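Local coordinates for substrate-binding protein (Synechococcus sp., PDB 6WPN) that probably captures oligosaccharides in the periplasm as the solute-binding component of a bacterial sugar transport system, at residues L196-G204 with L288-N296; W139-L147 with A367-L375. One frame throughout, in Å; residues are numbered along the deposited sequence.

Contact 1 of 2, residues L196-G204 with L288-N296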
loop_
_atom_site.group_PDB
_atom_site.type_symbol
_atom_site.label_atom_id
_atom_site.label_comp_id
_atom_site.label_asym_id
_atom_site.label_seq_id
_atom_site.Cartn_x
_atom_site.Cartn_y
_atom_site.Cartn_z
ATOM N N LEU A 196 7.859 -6.511 -0.258
ATOM C CA LEU A 196 9.246 -6.949 -0.325
ATOM C C LEU A 196 10.166 -5.785 -0.661
ATOM O O LEU A 196 11.165 -5.549 0.025
ATOM C CB LEU A 196 9.385 -8.058 -1.363
ATOM C CG LEU A 196 10.726 -8.778 -1.440
ATOM C CD1 LEU A 196 11.018 -9.538 -0.179
ATOM C CD2 LEU A 196 10.697 -9.703 -2.624
ATOM N N LEU A 197 9.818 -5.017 -1.694
ATOM C CA LEU A 197 10.598 -3.832 -2.029
ATOM C C LEU A 197 10.607 -2.841 -0.875
ATOM O O LEU A 197 11.614 -2.168 -0.634
ATOM C CB LEU A 197 10.043 -3.176 -3.291
ATOM C CG LEU A 197 10.948 -2.124 -3.929
ATOM C CD1 LEU A 197 12.234 -2.774 -4.419
ATOM C CD2 LEU A 197 10.233 -1.422 -5.063
ATOM N N GLU A 198 9.485 -2.719 -0.166
ATOM C CA GLU A 198 9.449 -1.844 1.000
ATOM C C GLU A 198 10.359 -2.356 2.112
ATOM O O GLU A 198 10.972 -1.556 2.831
ATOM C CB GLU A 198 8.012 -1.691 1.499
ATOM C CG GLU A 198 7.108 -0.911 0.548
ATOM C CD GLU A 198 5.630 -1.155 0.805
ATOM O OE1 GLU A 198 5.310 -2.030 1.635
ATOM O OE2 GLU A 198 4.791 -0.463 0.190
ATOM N N SER A 199 10.470 -3.681 2.267
ATOM C CA SER A 199 11.383 -4.218 3.273
ATOM C C SER A 199 12.825 -3.859 2.948
ATOM O O SER A 199 13.627 -3.595 3.853
ATOM C CB SER A 199 11.238 -5.733 3.388
ATOM O OG SER A 199 11.904 -6.382 2.321
ATOM N N PHE A 200 13.172 -3.848 1.656
ATOM C CA PHE A 200 14.492 -3.385 1.245
ATOM C C PHE A 200 14.747 -1.979 1.762
ATOM O O PHE A 200 15.798 -1.700 2.351
ATOM C CB PHE A 200 14.623 -3.432 -0.284
ATOM C CG PHE A 200 14.938 -4.802 -0.835
ATOM C CD1 PHE A 200 13.965 -5.779 -0.913
ATOM C CD2 PHE A 200 16.209 -5.103 -1.287
ATOM C CE1 PHE A 200 14.252 -7.036 -1.417
ATOM C CE2 PHE A 200 16.501 -6.362 -1.792
ATOM C CZ PHE A 200 15.517 -7.327 -1.856
ATOM N N VAL A 201 13.782 -1.079 1.568
ATOM C CA VAL A 201 13.946 0.290 2.043
ATOM C C VAL A 201 14.047 0.319 3.565
ATOM O O VAL A 201 14.839 1.080 4.131
ATOM C CB VAL A 201 12.798 1.178 1.530
ATOM C CG1 VAL A 201 12.989 2.613 1.998
ATOM C CG2 VAL A 201 12.710 1.106 0.015
ATOM N N GLN A 202 13.254 -0.515 4.253
ATOM C CA GLN A 202 13.322 -0.557 5.714
ATOM C C GLN A 202 14.637 -1.145 6.199
ATOM O O GLN A 202 15.087 -0.825 7.306
ATOM C CB GLN A 202 12.153 -1.353 6.293
ATOM C CG GLN A 202 10.822 -0.632 6.246
ATOM C CD GLN A 202 9.669 -1.505 6.707
ATOM O OE1 GLN A 202 9.621 -2.696 6.409
ATOM N NE2 GLN A 202 8.744 -0.915 7.455
HETATM N N MSE A 203 15.267 -1.921 5.333
HETATM C CA MSE A 203 16.551 -2.565 5.669
HETATM C C MSE A 203 17.724 -1.642 5.336
HETATM O O MSE A 203 18.848 -2.107 5.366
HETATM C CB MSE A 203 16.643 -3.917 4.983
HETATM C CG MSE A 203 15.673 -4.881 5.539
HETATM SE SE MSE A 203 15.787 -6.509 4.570
HETATM C CE MSE A 203 17.460 -7.188 5.185
ATOM N N GLY A 204 17.451 -0.376 5.055
ATOM C CA GLY A 204 18.496 0.581 4.747
ATOM C C GLY A 204 19.005 0.560 3.322
ATOM O O GLY A 204 20.019 1.208 3.035
ATOM N N LEU A 288 6.165 -4.707 10.932
ATOM C CA LEU A 288 7.603 -4.913 10.966
ATOM C C LEU A 288 8.300 -3.700 10.370
ATOM O O LEU A 288 7.840 -3.124 9.379
ATOM C CB LEU A 288 7.985 -6.180 10.201
ATOM C CG LEU A 288 7.574 -7.496 10.865
ATOM C CD1 LEU A 288 7.459 -8.618 9.851
ATOM C CD2 LEU A 288 8.585 -7.840 11.948
ATOM N N THR A 289 9.387 -3.279 11.011
ATOM C CA THR A 289 10.196 -2.176 10.516
ATOM C C THR A 289 11.666 -2.566 10.578
ATOM O O THR A 289 12.035 -3.637 11.070
ATOM C CB THR A 289 9.974 -0.892 11.327
ATOM O OG1 THR A 289 10.640 -1.012 12.590
ATOM C CG2 THR A 289 8.482 -0.640 11.561
ATOM N N GLY A 290 12.516 -1.663 10.100
ATOM C CA GLY A 290 13.944 -1.795 10.257
ATOM C C GLY A 290 14.384 -1.074 11.511
ATOM O O GLY A 290 13.571 -0.600 12.308
ATOM N N SER A 291 15.704 -0.993 11.687
ATOM C CA SER A 291 16.246 -0.345 12.876
ATOM C C SER A 291 15.843 1.119 12.963
ATOM O O SER A 291 15.855 1.689 14.058
ATOM C CB SER A 291 17.769 -0.476 12.904
ATOM O OG SER A 291 18.360 0.170 11.791
ATOM N N ASP A 292 15.475 1.736 11.839
ATOM C CA ASP A 292 15.028 3.123 11.836
ATOM C C ASP A 292 13.600 3.294 12.340
ATOM O O ASP A 292 13.180 4.432 12.572
ATOM C CB ASP A 292 15.139 3.706 10.427
ATOM C CG ASP A 292 14.243 2.995 9.436
ATOM O OD1 ASP A 292 14.030 1.773 9.596
ATOM O OD2 ASP A 292 13.748 3.654 8.500
ATOM N N GLY A 293 12.843 2.207 12.495
ATOM C CA GLY A 293 11.519 2.272 13.073
ATOM C C GLY A 293 10.408 2.699 12.138
ATOM O O GLY A 293 9.234 2.502 12.472
ATOM N N THR A 294 10.730 3.304 10.995
ATOM C CA THR A 294 9.706 3.832 10.101
ATOM C C THR A 294 8.825 2.720 9.542
ATOM O O THR A 294 9.317 1.710 9.032
ATOM C CB THR A 294 10.359 4.601 8.957
ATOM O OG1 THR A 294 11.212 5.617 9.495
ATOM C CG2 THR A 294 9.298 5.249 8.087
ATOM N N ALA A 295 7.518 2.943 9.588
ATOM C CA ALA A 295 6.534 2.072 8.970
ATOM C C ALA A 295 6.074 2.659 7.646
ATOM O O ALA A 295 6.290 3.835 7.348
ATOM C CB ALA A 295 5.328 1.863 9.888
ATOM N N ASN A 296 5.464 1.809 6.833
ATOM C CA ASN A 296 5.005 2.204 5.515
ATOM C C ASN A 296 3.553 2.648 5.554
ATOM O O ASN A 296 2.741 2.097 6.302
ATOM C CB ASN A 296 5.150 1.050 4.526
ATOM C CG ASN A 296 4.939 1.487 3.103
ATOM O OD1 ASN A 296 5.699 2.291 2.565
ATOM N ND2 ASN A 296 3.882 0.976 2.485
#
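Leu-288 meets the helix end through its backbone: Gln-202 NE2 gives Leu-288 O a weak hydrogen bond of 3.1 Å, bent to 131° at the hydrogen. The glutamine gets there because CG stands beside its backbone N and the chain runs extended beyond, carrying the amide alongside the backbone of Thr-289. Gly-290 and Gln-202 are the nearest CA pair, and the CA of Gly-290 makes a CH...O contact of 3.3 Å with Gln-202 O. From Gly-290 to Gly-293 the chain folds into a type I turn, whose Gly-290 O also accepts from Thr-289 OG1. Thr-294 O then takes the second N-H of Gln-202, NE2 lying 3.1 Å away in the carbonyl plane, with 152° at the hydrogen. One amide nitrogen thus spans the chain before and after the turn, weakly on the Leu-288 side, while Gln-202 OE1 accepts from Trp-165. At Asn-296, ND2 lies 2.9 Å from Glu-198 OE2, but the angle is too poor for a hydrogen bond, and the carboxylate and amide planes are 42° apart. Their stronger partners lie elsewhere: Glu-198 OE1 faces Arg-144 NH2 in a salt bridge modelled too close to be exact, and Asn-296 OD1 accepts from Leu-381 N. The contact therefore sets helix 195-202 against the loop entering strand 295-303, beside strand 378-379, with helices 219-233 and 388-403 packed on other sides of the same helix.

Contact 2 of 2, residues W139-L147 with A367-L375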
loop_
_atom_site.group_PDB
_atom_site.type_symbol
_atom_site.label_atom_id
_atom_site.label_comp_id
_atom_site.label_asym_id
_atom_site.label_seq_id
_atom_site.Cartn_x
_atom_site.Cartn_y
_atom_site.Cartn_z
ATOM N N TRP A 139 -6.255 11.456 -0.985
ATOM C CA TRP A 139 -7.543 10.897 -0.607
ATOM C C TRP A 139 -7.394 10.192 0.737
ATOM O O TRP A 139 -7.267 10.851 1.770
ATOM C CB TRP A 139 -8.058 9.949 -1.691
ATOM C CG TRP A 139 -9.479 9.528 -1.503
ATOM C CD1 TRP A 139 -10.326 9.911 -0.505
ATOM C CD2 TRP A 139 -10.213 8.614 -2.323
ATOM N NE1 TRP A 139 -11.546 9.297 -0.656
ATOM C CE2 TRP A 139 -11.502 8.497 -1.768
ATOM C CE3 TRP A 139 -9.907 7.887 -3.479
ATOM C CZ2 TRP A 139 -12.485 7.682 -2.327
ATOM C CZ3 TRP A 139 -10.887 7.079 -4.037
ATOM C CH2 TRP A 139 -12.158 6.982 -3.459
ATOM N N TYR A 140 -7.418 8.868 0.748
ATOM C CA TYR A 140 -7.252 8.110 1.977
ATOM C C TYR A 140 -5.894 7.416 1.996
ATOM O O TYR A 140 -5.137 7.434 1.022
ATOM C CB TYR A 140 -8.370 7.080 2.143
ATOM C CG TYR A 140 -8.335 5.958 1.134
ATOM C CD1 TYR A 140 -8.913 6.103 -0.117
ATOM C CD2 TYR A 140 -7.739 4.742 1.443
ATOM C CE1 TYR A 140 -8.893 5.073 -1.034
ATOM C CE2 TYR A 140 -7.711 3.705 0.526
ATOM C CZ TYR A 140 -8.291 3.878 -0.705
ATOM O OH TYR A 140 -8.267 2.848 -1.613
ATOM N N LEU A 141 -5.591 6.803 3.136
ATOM C CA LEU A 141 -4.328 6.104 3.304
ATOM C C LEU A 141 -4.504 4.964 4.298
ATOM O O LEU A 141 -5.408 4.974 5.138
ATOM C CB LEU A 141 -3.214 7.074 3.719
ATOM C CG LEU A 141 -3.398 7.796 5.046
ATOM C CD1 LEU A 141 -3.022 6.915 6.205
ATOM C CD2 LEU A 141 -2.539 9.057 5.033
ATOM N N THR A 142 -3.632 3.967 4.175
ATOM C CA THR A 142 -3.666 2.773 5.005
ATOM C C THR A 142 -2.303 2.547 5.631
ATOM O O THR A 142 -1.279 2.639 4.945
ATOM C CB THR A 142 -4.036 1.517 4.197
ATOM O OG1 THR A 142 -2.980 1.222 3.278
ATOM C CG2 THR A 142 -5.291 1.732 3.391
ATOM N N VAL A 143 -2.292 2.308 6.936
ATOM C CA VAL A 143 -1.115 1.822 7.643
ATOM C C VAL A 143 -1.388 0.362 7.978
ATOM O O VAL A 143 -2.262 0.062 8.802
ATOM C CB VAL A 143 -0.825 2.643 8.905
ATOM C CG1 VAL A 143 0.393 2.093 9.619
ATOM C CG2 VAL A 143 -0.631 4.109 8.542
ATOM N N ARG A 144 -0.653 -0.549 7.352
ATOM C CA ARG A 144 -0.851 -1.972 7.598
ATOM C C ARG A 144 -0.180 -2.401 8.896
ATOM O O ARG A 144 0.931 -1.969 9.216
ATOM C CB ARG A 144 -0.340 -2.810 6.427
ATOM C CG ARG A 144 1.149 -2.791 6.227
ATOM C CD ARG A 144 1.544 -3.726 5.103
ATOM N NE ARG A 144 2.968 -3.616 4.823
ATOM C CZ ARG A 144 3.486 -2.817 3.896
ATOM N NH1 ARG A 144 2.690 -2.068 3.142
ATOM N NH2 ARG A 144 4.801 -2.774 3.714
ATOM N N LEU A 145 -0.880 -3.227 9.663
ATOM C CA LEU A 145 -0.383 -3.730 10.931
ATOM C C LEU A 145 0.096 -5.173 10.781
ATOM O O LEU A 145 0.061 -5.766 9.701
ATOM C CB LEU A 145 -1.471 -3.628 11.997
ATOM C CG LEU A 145 -2.178 -2.275 12.111
ATOM C CD1 LEU A 145 -3.398 -2.404 12.999
ATOM C CD2 LEU A 145 -1.232 -1.207 12.634
ATOM N N SER A 146 0.569 -5.739 11.889
ATOM C CA SER A 146 0.895 -7.159 11.979
ATOM C C SER A 146 -0.254 -7.862 12.692
ATOM O O SER A 146 -0.453 -7.667 13.893
ATOM C CB SER A 146 2.212 -7.385 12.719
ATOM O OG SER A 146 3.314 -6.906 11.972
ATOM N N LEU A 147 -1.040 -8.634 11.946
ATOM C CA LEU A 147 -2.058 -9.486 12.554
ATOM C C LEU A 147 -1.403 -10.784 13.014
ATOM O O LEU A 147 -0.949 -11.583 12.190
ATOM C CB LEU A 147 -3.193 -9.746 11.570
ATOM C CG LEU A 147 -3.871 -8.482 11.036
ATOM C CD1 LEU A 147 -5.043 -8.833 10.128
ATOM C CD2 LEU A 147 -4.325 -7.585 12.176
ATOM N N ALA A 367 -7.414 -2.356 16.349
ATOM C CA ALA A 367 -6.624 -2.306 15.126
ATOM C C ALA A 367 -6.648 -0.911 14.516
ATOM O O ALA A 367 -5.601 -0.373 14.140
ATOM C CB ALA A 367 -7.138 -3.348 14.134
ATOM N N ARG A 368 -7.832 -0.297 14.428
ATOM C CA ARG A 368 -7.918 1.039 13.840
ATOM C C ARG A 368 -7.133 2.055 14.661
ATOM O O ARG A 368 -6.498 2.958 14.105
ATOM C CB ARG A 368 -9.378 1.479 13.718
ATOM C CG ARG A 368 -10.229 0.661 12.767
ATOM C CD ARG A 368 -11.661 1.157 12.797
ATOM N NE ARG A 368 -11.736 2.543 12.345
ATOM C CZ ARG A 368 -12.764 3.353 12.568
ATOM N NH1 ARG A 368 -13.819 2.924 13.252
ATOM N NH2 ARG A 368 -12.729 4.600 12.117
ATOM N N LEU A 369 -7.157 1.915 15.986
ATOM C CA LEU A 369 -6.434 2.846 16.844
ATOM C C LEU A 369 -4.930 2.673 16.699
ATOM O O LEU A 369 -4.179 3.655 16.733
ATOM C CB LEU A 369 -6.854 2.648 18.298
ATOM C CG LEU A 369 -6.420 3.730 19.281
ATOM C CD1 LEU A 369 -6.934 5.077 18.820
ATOM C CD2 LEU A 369 -6.938 3.398 20.668
ATOM N N LEU A 370 -4.469 1.431 16.546
ATOM C CA LEU A 370 -3.045 1.203 16.344
ATOM C C LEU A 370 -2.581 1.771 15.004
ATOM O O LEU A 370 -1.486 2.336 14.910
ATOM C CB LEU A 370 -2.746 -0.291 16.452
ATOM C CG LEU A 370 -1.293 -0.707 16.646
ATOM C CD1 LEU A 370 -0.630 0.181 17.678
ATOM C CD2 LEU A 370 -1.243 -2.162 17.095
ATOM N N SER A 371 -3.408 1.648 13.961
ATOM C CA SER A 371 -3.074 2.266 12.677
ATOM C C SER A 371 -2.979 3.783 12.795
ATOM O O SER A 371 -2.053 4.398 12.249
ATOM C CB SER A 371 -4.101 1.884 11.611
ATOM O OG SER A 371 -3.978 0.524 11.240
ATOM N N ALA A 372 -3.925 4.408 13.500
ATOM C CA ALA A 372 -3.897 5.863 13.627
ATOM C C ALA A 372 -2.686 6.336 14.421
ATOM O O ALA A 372 -2.134 7.403 14.134
ATOM C CB ALA A 372 -5.189 6.362 14.275
ATOM N N GLU A 373 -2.268 5.562 15.419
ATOM C CA GLU A 373 -1.097 5.918 16.212
ATOM C C GLU A 373 0.189 5.711 15.417
ATOM O O GLU A 373 1.126 6.512 15.516
ATOM C CB GLU A 373 -1.104 5.102 17.500
ATOM C CG GLU A 373 -2.235 5.521 18.430
ATOM C CD GLU A 373 -2.302 4.700 19.702
ATOM O OE1 GLU A 373 -2.180 3.460 19.618
ATOM O OE2 GLU A 373 -2.491 5.301 20.783
ATOM N N THR A 374 0.241 4.646 14.613
ATOM C CA THR A 374 1.419 4.346 13.800
ATOM C C THR A 374 1.642 5.395 12.714
ATOM O O THR A 374 2.786 5.631 12.306
ATOM C CB THR A 374 1.283 2.953 13.179
ATOM O OG1 THR A 374 1.031 1.995 14.212
ATOM C CG2 THR A 374 2.554 2.555 12.458
ATOM N N LEU A 375 0.565 6.031 12.242
ATOM C CA LEU A 375 0.674 7.037 11.187
ATOM C C LEU A 375 1.636 8.165 11.549
ATOM O O LEU A 375 2.285 8.728 10.659
ATOM C CB LEU A 375 -0.710 7.607 10.873
ATOM C CG LEU A 375 -0.732 8.725 9.840
ATOM C CD1 LEU A 375 -0.235 8.183 8.513
ATOM C CD2 LEU A 375 -2.135 9.301 9.711
#
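Leu-370 O, on the residue whose CG packs 4.0 Å from Leu-145 CD2, is gripped twice by Thr-374, from opposite faces of its carbonyl plane. Thr-374 N supplies the ordinary helical bond, and Thr-374 OG1 adds a hydrogen bond to Leu-370 O of 2.6 Å, arriving 36° above the plane. Turning the hydroxyl back onto its own helix leaves Thr-374 CG2 anti to the backbone N, where it meets Val-143 CG1 at 3.6 Å, the two side chains slanting across each other.

Three residues before Thr-374, Ser-371 makes the single hydrogen bond across the contact: its OG donates to Val-143 O over 3.0 Å. The hydroxyl lies in the carbonyl plane at a C=O...O angle of 154°. Val-143 lies between Leu-141 and Leu-145 on the chain, all three point toward the helix, and the bond gives a backbone carbonyl of a buried residue a side-chain donor. Leu-145 closes round the same hydroxyl, its CG 3.4 Å from Ser-371 OG, while its two methyls part: CD1 goes toward Ala-367 and CD2 toward Leu-370. At the other end Leu-375 CD1 meets Leu-141 CD1 at 3.8 Å, the side chains crossing at about a right angle, and Val-143 CG2 borders the same methyl. Leu-337 of strand 337-338 touches Leu-141, Val-143 and Leu-375, continuing this apolar patch.

Helix 367-374 runs roughly antiparallel to strand 145-147, the axes 9.8 Å apart and 149° between directions, as a helix laid over the central sheet of the binding protein. With one polar crossing link amid leucine, valine, threonine and alanine methyls, the contact is held chiefly by apolar packing, and the serine bond ties the helix to the backbone at Val-143, the residue whose CA lies nearest its own.

Both contacts are largely buried, with centres about 16 Å apart, and both reach the same sheet, where strands 137-149 and 295-303 are antiparallel neighbours. Contact 1 is mostly polar, an amide and a carboxylate facing loop carbonyls and an asparagine, and its turn reaches the surface at Ser-291 and Asp-292. Contact 2 lays a helix on the sheet with aliphatic side chains, and none of its touching residues is fully exposed. They meet through Arg-144, whose side chain leaves the backbone away from segment 367-375 and forms a salt bridge with Glu-198 of contact 1, although the modelled separation is too short to be read literally. Ala-295 CB against Thr-374 CG2 adds a second, apolar junction.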